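Local coordinates for GCN5-related N-acetyltransferase:Aminotransferase, class-II (PDB 2FIW), which binds acetyl coenzyme A and, as a member of the GNAT family, probably transfers its acetyl group to an amine substrate that is not identified, at residues A111-D125 / G148-L160. Numbering follows the deposited sequence. Where two conformers were deposited one is given.
With ACO (acetyl coenzyme *a), chain C.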
loop_
_atom_site.group_PDB
_atom_site.type_symbol
_atom_site.label_atom_id
_atom_site.label_comp_id
_atom_site.label_asym_id
_atom_site.label_seq_id
_atom_site.Cartn_x
_atom_site.Cartn_y
_atom_site.Cartn_z
ATOM N N ALA A 111 -8.209 -10.299 -6.697
ATOM C CA ALA A 111 -9.315 -9.496 -7.202
ATOM C C ALA A 111 -9.921 -10.085 -8.491
ATOM O O ALA A 111 -11.139 -10.085 -8.665
ATOM C CB ALA A 111 -8.878 -8.061 -7.405
ATOM N N GLY A 112 -9.078 -10.575 -9.391
ATOM C CA GLY A 112 -9.550 -11.315 -10.563
ATOM C C GLY A 112 -10.399 -12.508 -10.145
ATOM O O GLY A 112 -11.501 -12.695 -10.650
ATOM N N ALA A 113 -9.907 -13.290 -9.184
ATOM C CA ALA A 113 -10.657 -14.437 -8.646
ATOM C C ALA A 113 -11.968 -14.079 -7.930
ATOM O O ALA A 113 -12.687 -14.969 -7.486
ATOM C CB ALA A 113 -9.763 -15.277 -7.726
ATOM N N ARG A 114 -12.268 -12.785 -7.817
ATOM C CA ARG A 114 -13.508 -12.292 -7.190
ATOM C C ARG A 114 -14.423 -11.547 -8.181
ATOM O O ARG A 114 -15.291 -10.766 -7.776
ATOM C CB ARG A 114 -13.191 -11.345 -6.028
ATOM C CG ARG A 114 -12.575 -11.981 -4.803
ATOM C CD ARG A 114 -12.108 -10.896 -3.837
ATOM N NE ARG A 114 -13.020 -10.679 -2.708
ATOM C CZ ARG A 114 -14.152 -9.976 -2.753
ATOM N NH1 ARG A 114 -14.563 -9.418 -3.886
ATOM N NH2 ARG A 114 -14.885 -9.838 -1.657
ATOM N N GLY A 115 -14.217 -11.774 -9.476
ATOM C CA GLY A 115 -15.004 -11.112 -10.506
ATOM C C GLY A 115 -14.387 -9.882 -11.130
ATOM O O GLY A 115 -14.526 -9.668 -12.341
ATOM N N ALA A 116 -13.693 -9.087 -10.319
ATOM C CA ALA A 116 -13.217 -7.763 -10.731
ATOM C C ALA A 116 -12.561 -7.740 -12.109
ATOM O O ALA A 116 -11.814 -8.641 -12.480
ATOM C CB ALA A 116 -12.286 -7.157 -9.666
ATOM N N LEU A 117 -12.862 -6.700 -12.868
ATOM C CA LEU A 117 -12.311 -6.560 -14.205
ATOM C C LEU A 117 -11.412 -5.335 -14.247
ATOM O O LEU A 117 -10.455 -5.275 -15.022
ATOM C CB LEU A 117 -13.442 -6.443 -15.234
ATOM C CG LEU A 117 -14.640 -7.395 -15.076
ATOM C CD1 LEU A 117 -15.903 -6.835 -15.748
ATOM C CD2 LEU A 117 -14.309 -8.791 -15.599
ATOM N N ILE A 118 -11.736 -4.364 -13.397
ATOM C CA ILE A 118 -11.008 -3.096 -13.320
ATOM C C ILE A 118 -10.581 -2.855 -11.870
ATOM O O ILE A 118 -11.409 -2.481 -11.026
ATOM C CB ILE A 118 -11.861 -1.891 -13.875
ATOM C CG1 ILE A 118 -12.291 -2.144 -15.332
ATOM C CG2 ILE A 118 -11.092 -0.558 -13.753
ATOM C CD1 ILE A 118 -13.620 -1.496 -15.738
ATOM N N LEU A 119 -9.300 -3.110 -11.586
ATOM C CA LEU A 119 -8.687 -2.748 -10.308
ATOM C C LEU A 119 -8.463 -1.239 -10.228
ATOM O O LEU A 119 -8.121 -0.587 -11.223
ATOM C CB LEU A 119 -7.350 -3.475 -10.096
ATOM C CG LEU A 119 -7.263 -4.632 -9.083
ATOM C CD1 LEU A 119 -5.881 -4.691 -8.467
ATOM C CD2 LEU A 119 -8.252 -4.505 -7.940
ATOM N N THR A 120 -8.644 -0.678 -9.040
ATOM C CA THR A 120 -8.476 0.759 -8.876
ATOM C C THR A 120 -7.683 1.091 -7.609
ATOM O O THR A 120 -7.751 0.366 -6.622
ATOM C CB THR A 120 -9.831 1.516 -8.991
ATOM O OG1 THR A 120 -9.633 2.913 -8.761
ATOM C CG2 THR A 120 -10.853 0.984 -7.999
ATOM N N VAL A 121 -6.904 2.170 -7.677
ATOM C CA VAL A 121 -6.081 2.653 -6.572
ATOM C C VAL A 121 -6.095 4.180 -6.600
ATOM O O VAL A 121 -6.102 4.768 -7.665
ATOM C CB VAL A 121 -4.612 2.083 -6.619
ATOM C CG1 VAL A 121 -3.840 2.528 -7.878
ATOM C CG2 VAL A 121 -3.832 2.449 -5.369
ATOM N N ASP A 122 -6.152 4.803 -5.423
ATOM C CA ASP A 122 -5.898 6.232 -5.276
ATOM C C ASP A 122 -4.434 6.386 -4.862
ATOM O O ASP A 122 -4.110 6.380 -3.668
ATOM C CB ASP A 122 -6.822 6.841 -4.213
ATOM C CG ASP A 122 -8.269 6.955 -4.678
ATOM O OD1 ASP A 122 -8.513 7.072 -5.897
ATOM O OD2 ASP A 122 -9.173 6.934 -3.813
ATOM N N ALA A 123 -3.559 6.519 -5.861
ATOM C CA ALA A 123 -2.119 6.423 -5.645
ATOM C C ALA A 123 -1.556 7.725 -5.127
ATOM O O ALA A 123 -1.867 8.779 -5.665
ATOM C CB ALA A 123 -1.414 6.028 -6.946
ATOM N N SER A 124 -0.731 7.646 -4.087
ATOM C CA SER A 124 0.060 8.783 -3.624
ATOM C C SER A 124 1.061 9.203 -4.707
ATOM O O SER A 124 1.430 8.397 -5.555
ATOM C CB SER A 124 0.789 8.429 -2.335
ATOM O OG SER A 124 1.744 7.399 -2.552
ATOM N N ASP A 125 1.478 10.469 -4.687
ATOM C CA ASP A 125 2.284 11.045 -5.765
ATOM C C ASP A 125 3.614 10.333 -5.944
ATOM O O ASP A 125 4.133 10.253 -7.050
ATOM C CB ASP A 125 2.518 12.544 -5.530
ATOM C CG ASP A 125 1.240 13.392 -5.695
ATOM O OD1 ASP A 125 0.144 12.834 -5.969
ATOM O OD2 ASP A 125 1.342 14.631 -5.553
ATOM N N GLY A 148 -7.299 16.837 9.097
ATOM C CA GLY A 148 -7.226 18.281 8.912
ATOM C C GLY A 148 -6.199 18.774 7.905
ATOM O O GLY A 148 -5.957 19.976 7.811
ATOM N N GLU A 149 -5.583 17.854 7.164
ATOM C CA GLU A 149 -4.654 18.211 6.095
ATOM C C GLU A 149 -5.230 17.814 4.753
ATOM O O GLU A 149 -6.012 16.874 4.685
ATOM C CB GLU A 149 -3.306 17.514 6.284
ATOM C CG GLU A 149 -2.470 18.078 7.407
ATOM C CD GLU A 149 -1.637 19.258 6.961
ATOM O OE1 GLU A 149 -1.593 20.244 7.699
ATOM O OE2 GLU A 149 -1.033 19.207 5.867
ATOM N N TRP A 150 -4.832 18.523 3.699
ATOM C CA TRP A 150 -5.145 18.127 2.342
ATOM C C TRP A 150 -3.906 17.504 1.665
ATOM O O TRP A 150 -2.786 18.037 1.763
ATOM C CB TRP A 150 -5.687 19.306 1.521
ATOM C CG TRP A 150 -7.078 19.831 1.946
ATOM C CD1 TRP A 150 -7.948 19.270 2.858
ATOM C CD2 TRP A 150 -7.745 20.995 1.431
ATOM N NE1 TRP A 150 -9.099 20.032 2.954
ATOM C CE2 TRP A 150 -9.000 21.091 2.089
ATOM C CE3 TRP A 150 -7.395 21.979 0.494
ATOM C CZ2 TRP A 150 -9.909 22.134 1.828
ATOM C CZ3 TRP A 150 -8.306 23.013 0.240
ATOM C CH2 TRP A 150 -9.546 23.075 0.906
ATOM N N LEU A 151 -4.120 16.377 0.987
ATOM C CA LEU A 151 -3.051 15.631 0.338
ATOM C C LEU A 151 -3.544 15.250 -1.036
ATOM O O LEU A 151 -4.673 14.771 -1.174
ATOM C CB LEU A 151 -2.706 14.365 1.136
ATOM C CG LEU A 151 -1.716 14.399 2.294
ATOM C CD1 LEU A 151 -2.330 14.917 3.587
ATOM C CD2 LEU A 151 -1.190 13.014 2.541
ATOM N N ALA A 152 -2.718 15.472 -2.055
ATOM C CA ALA A 152 -3.071 15.086 -3.421
ATOM C C ALA A 152 -2.852 13.586 -3.621
ATOM O O ALA A 152 -2.016 12.977 -2.942
ATOM C CB ALA A 152 -2.270 15.869 -4.428
ATOM N N ASN A 153 -3.638 13.002 -4.525
ATOM C CA ASN A 153 -3.366 11.685 -5.079
ATOM C C ASN A 153 -4.048 11.553 -6.420
ATOM O O ASN A 153 -4.689 12.488 -6.876
ATOM C CB ASN A 153 -3.723 10.525 -4.118
ATOM C CG ASN A 153 -5.201 10.440 -3.800
ATOM O OD1 ASN A 153 -6.056 10.513 -4.683
ATOM N ND2 ASN A 153 -5.504 10.262 -2.524
ATOM N N THR A 154 -3.878 10.408 -7.065
ATOM C CA THR A 154 -4.440 10.175 -8.379
ATOM C C THR A 154 -5.120 8.813 -8.392
ATOM O O THR A 154 -4.523 7.793 -7.999
ATOM C CB THR A 154 -3.346 10.215 -9.475
ATOM O OG1 THR A 154 -2.473 11.316 -9.235
ATOM C CG2 THR A 154 -3.945 10.381 -10.861
ATOM N N THR A 155 -6.368 8.812 -8.844
ATOM C CA THR A 155 -7.095 7.584 -9.130
ATOM C C THR A 155 -6.528 7.017 -10.422
ATOM O O THR A 155 -6.409 7.720 -11.412
ATOM C CB THR A 155 -8.610 7.843 -9.261
ATOM O OG1 THR A 155 -9.073 8.515 -8.088
ATOM C CG2 THR A 155 -9.379 6.538 -9.432
HETATM N N MSE A 156 -6.129 5.753 -10.371
HETATM C CA MSE A 156 -5.501 5.065 -11.489
HETATM C C MSE A 156 -6.141 3.694 -11.559
HETATM O O MSE A 156 -6.342 3.052 -10.530
HETATM C CB MSE A 156 -3.990 4.913 -11.271
HETATM C CG MSE A 156 -3.282 6.183 -10.827
HETATM SE SE MSE A 156 -1.380 6.011 -10.828
HETATM C CE MSE A 156 -0.955 7.613 -10.006
ATOM N N THR A 157 -6.477 3.255 -12.766
ATOM C CA THR A 157 -7.189 1.982 -12.943
ATOM C C THR A 157 -6.422 1.022 -13.845
ATOM O O THR A 157 -5.694 1.452 -14.738
ATOM C CB THR A 157 -8.619 2.188 -13.506
ATOM O OG1 THR A 157 -8.537 2.848 -14.773
ATOM C CG2 THR A 157 -9.478 3.030 -12.557
ATOM N N LYS A 158 -6.576 -0.271 -13.583
ATOM C CA LYS A 158 -6.000 -1.313 -14.423
ATOM C C LYS A 158 -7.050 -2.351 -14.814
ATOM O O LYS A 158 -7.764 -2.882 -13.951
ATOM C CB LYS A 158 -4.835 -2.001 -13.712
ATOM C CG LYS A 158 -4.052 -2.978 -14.596
ATOM C CD LYS A 158 -3.085 -3.798 -13.778
ATOM C CE LYS A 158 -2.279 -4.733 -14.647
ATOM N NZ LYS A 158 -1.176 -5.370 -13.867
ATOM N N SER A 159 -7.137 -2.629 -16.119
ATOM C CA SER A 159 -7.969 -3.727 -16.642
ATOM C C SER A 159 -7.288 -5.063 -16.332
ATOM O O SER A 159 -6.071 -5.209 -16.542
ATOM C CB SER A 159 -8.181 -3.581 -18.153
ATOM O OG SER A 159 -9.409 -4.186 -18.562
ATOM N N LEU A 160 -8.058 -6.026 -15.826
ATOM C CA LEU A 160 -7.505 -7.320 -15.422
ATOM C C LEU A 160 -7.595 -8.382 -16.533
ATOM O O LEU A 160 -8.524 -8.382 -17.362
ATOM C CB LEU A 160 -8.182 -7.815 -14.136
ATOM C CG LEU A 160 -7.529 -7.609 -12.757
ATOM C CD1 LEU A 160 -6.716 -6.304 -12.648
ATOM C CD2 LEU A 160 -8.578 -7.688 -11.632
HETATM N N1A ACO C . 17.409 -2.933 -9.131
HETATM C C2A ACO C . 16.847 -1.797 -9.590
HETATM N N3A ACO C . 15.531 -1.553 -9.437
HETATM C C4A ACO C . 14.698 -2.439 -8.806
HETATM C C5A ACO C . 15.201 -3.629 -8.305
HETATM C C6A ACO C . 16.663 -3.875 -8.491
HETATM N N6A ACO C . 17.243 -5.014 -8.035
HETATM N N7A ACO C . 14.173 -4.304 -7.743
HETATM C C8A ACO C . 13.059 -3.546 -7.890
HETATM N N9A ACO C . 13.384 -2.422 -8.543
HETATM C C1B ACO C . 12.510 -1.280 -8.927
HETATM C C2B ACO C . 11.325 -1.639 -9.803
HETATM O O2B ACO C . 11.706 -1.713 -11.178
HETATM C C3B ACO C . 10.387 -0.473 -9.538
HETATM O O3B ACO C . 10.542 0.556 -10.517
HETATM P P3B ACO C . 9.354 1.601 -10.870
HETATM O O7A ACO C . 9.283 2.610 -9.729
HETATM O O8A ACO C . 8.112 0.746 -10.961
HETATM O O9A ACO C . 9.817 2.184 -12.187
HETATM C C4B ACO C . 10.775 0.060 -8.152
HETATM O O4B ACO C . 11.988 -0.596 -7.780
HETATM C C5B ACO C . 9.715 -0.227 -7.088
HETATM O O5B ACO C . 9.330 -1.605 -7.205
HETATM P P1A ACO C . 9.219 -2.597 -5.944
HETATM O O1A ACO C . 10.602 -2.871 -5.389
HETATM O O2A ACO C . 8.340 -3.729 -6.425
HETATM O O3A ACO C . 8.365 -1.682 -4.921
HETATM P P2A ACO C . 8.817 -1.344 -3.433
HETATM O O4A ACO C . 9.978 -0.390 -3.507
HETATM O O5A ACO C . 8.964 -2.644 -2.696
HETATM O O6A ACO C . 7.531 -0.568 -2.826
HETATM C CBP ACO C . 6.001 1.387 -2.642
HETATM C CCP ACO C . 6.732 0.381 -3.548
HETATM C CDP ACO C . 5.334 2.420 -3.543
HETATM C CEP ACO C . 4.958 0.665 -1.803
HETATM C CAP ACO C . 6.981 2.073 -1.659
HETATM O OAP ACO C . 7.891 2.953 -2.342
HETATM C C9P ACO C . 6.389 2.775 -0.442
HETATM O O9P ACO C . 6.173 2.099 0.682
HETATM N N8P ACO C . 6.131 4.017 -0.493
HETATM C C7P ACO C . 5.614 4.917 0.547
HETATM C C6P ACO C . 4.152 4.669 0.924
HETATM C C5P ACO C . 3.297 4.872 -0.291
HETATM O O5P ACO C . 3.481 5.822 -1.041
HETATM N N4P ACO C . 2.359 3.960 -0.497
HETATM C C3P ACO C . 1.440 3.937 -1.617
HETATM C C2P ACO C . 0.257 4.819 -1.251
HETATM S S1P ACO C . -0.994 4.335 -2.380
HETATM C C ACO C . -2.035 3.396 -1.478
HETATM O O ACO C . -1.647 2.845 -0.454
HETATM C CH3 ACO C . -3.287 3.272 -1.890
HETATM O O HOH W 1 -8.005 8.571 -1.426
HETATM O O HOH W 2 -0.679 10.672 -7.406
#
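Asp122 and Thr155 are directly paired across the strands, at a non-hydrogen-bonded position of the antiparallel ladder that joins strands 118-123 and 149-159 in the mixed sheet of the GNAT fold. Their side chains run side by side, and Thr155 OG1 donates to Asp122 OD1 at 2.7 Å, meeting it nearly along the C-O axis. Beta-branched threonine suits an extended strand; here chi1 of -54° sets OG1 beside the backbone N, within reach of the carboxylate, while CG2 turns to Thr120 OG1. A valine here would keep the branched shape but would probably leave Asp122 OD1 without its hydroxyl donor. In the second shell, Asn142 ND2 of strand 137-146 is hydrogen-bonded to both Thr155 OG1 and Asn153 OD1.

On the other face, which carries Val121, Ala123 and Met156, the selenomethionine Met156 extends its chain beyond CG, out from the strand and slantwise toward Ala123, bringing CE to 3.5 Å from Ala123 CB, a methyl small enough to admit it; Phe131 of helix 128-132 touches both. Val121 crosses Met156 with CG1 and presents CG2 to the acetyl CH3 of the cofactor at 3.6 Å, an apolar wall for an apolar group. Leu160, the last residue modelled, packs CD1 against Leu119 CB. Beside the Ala123 and Thr154 pair, water 2 donates to Ala123 O and to Asp125 OD1, the latter also salt-bridged to Arg141, and accepts from Thr154 OG1 at 2.6 Å.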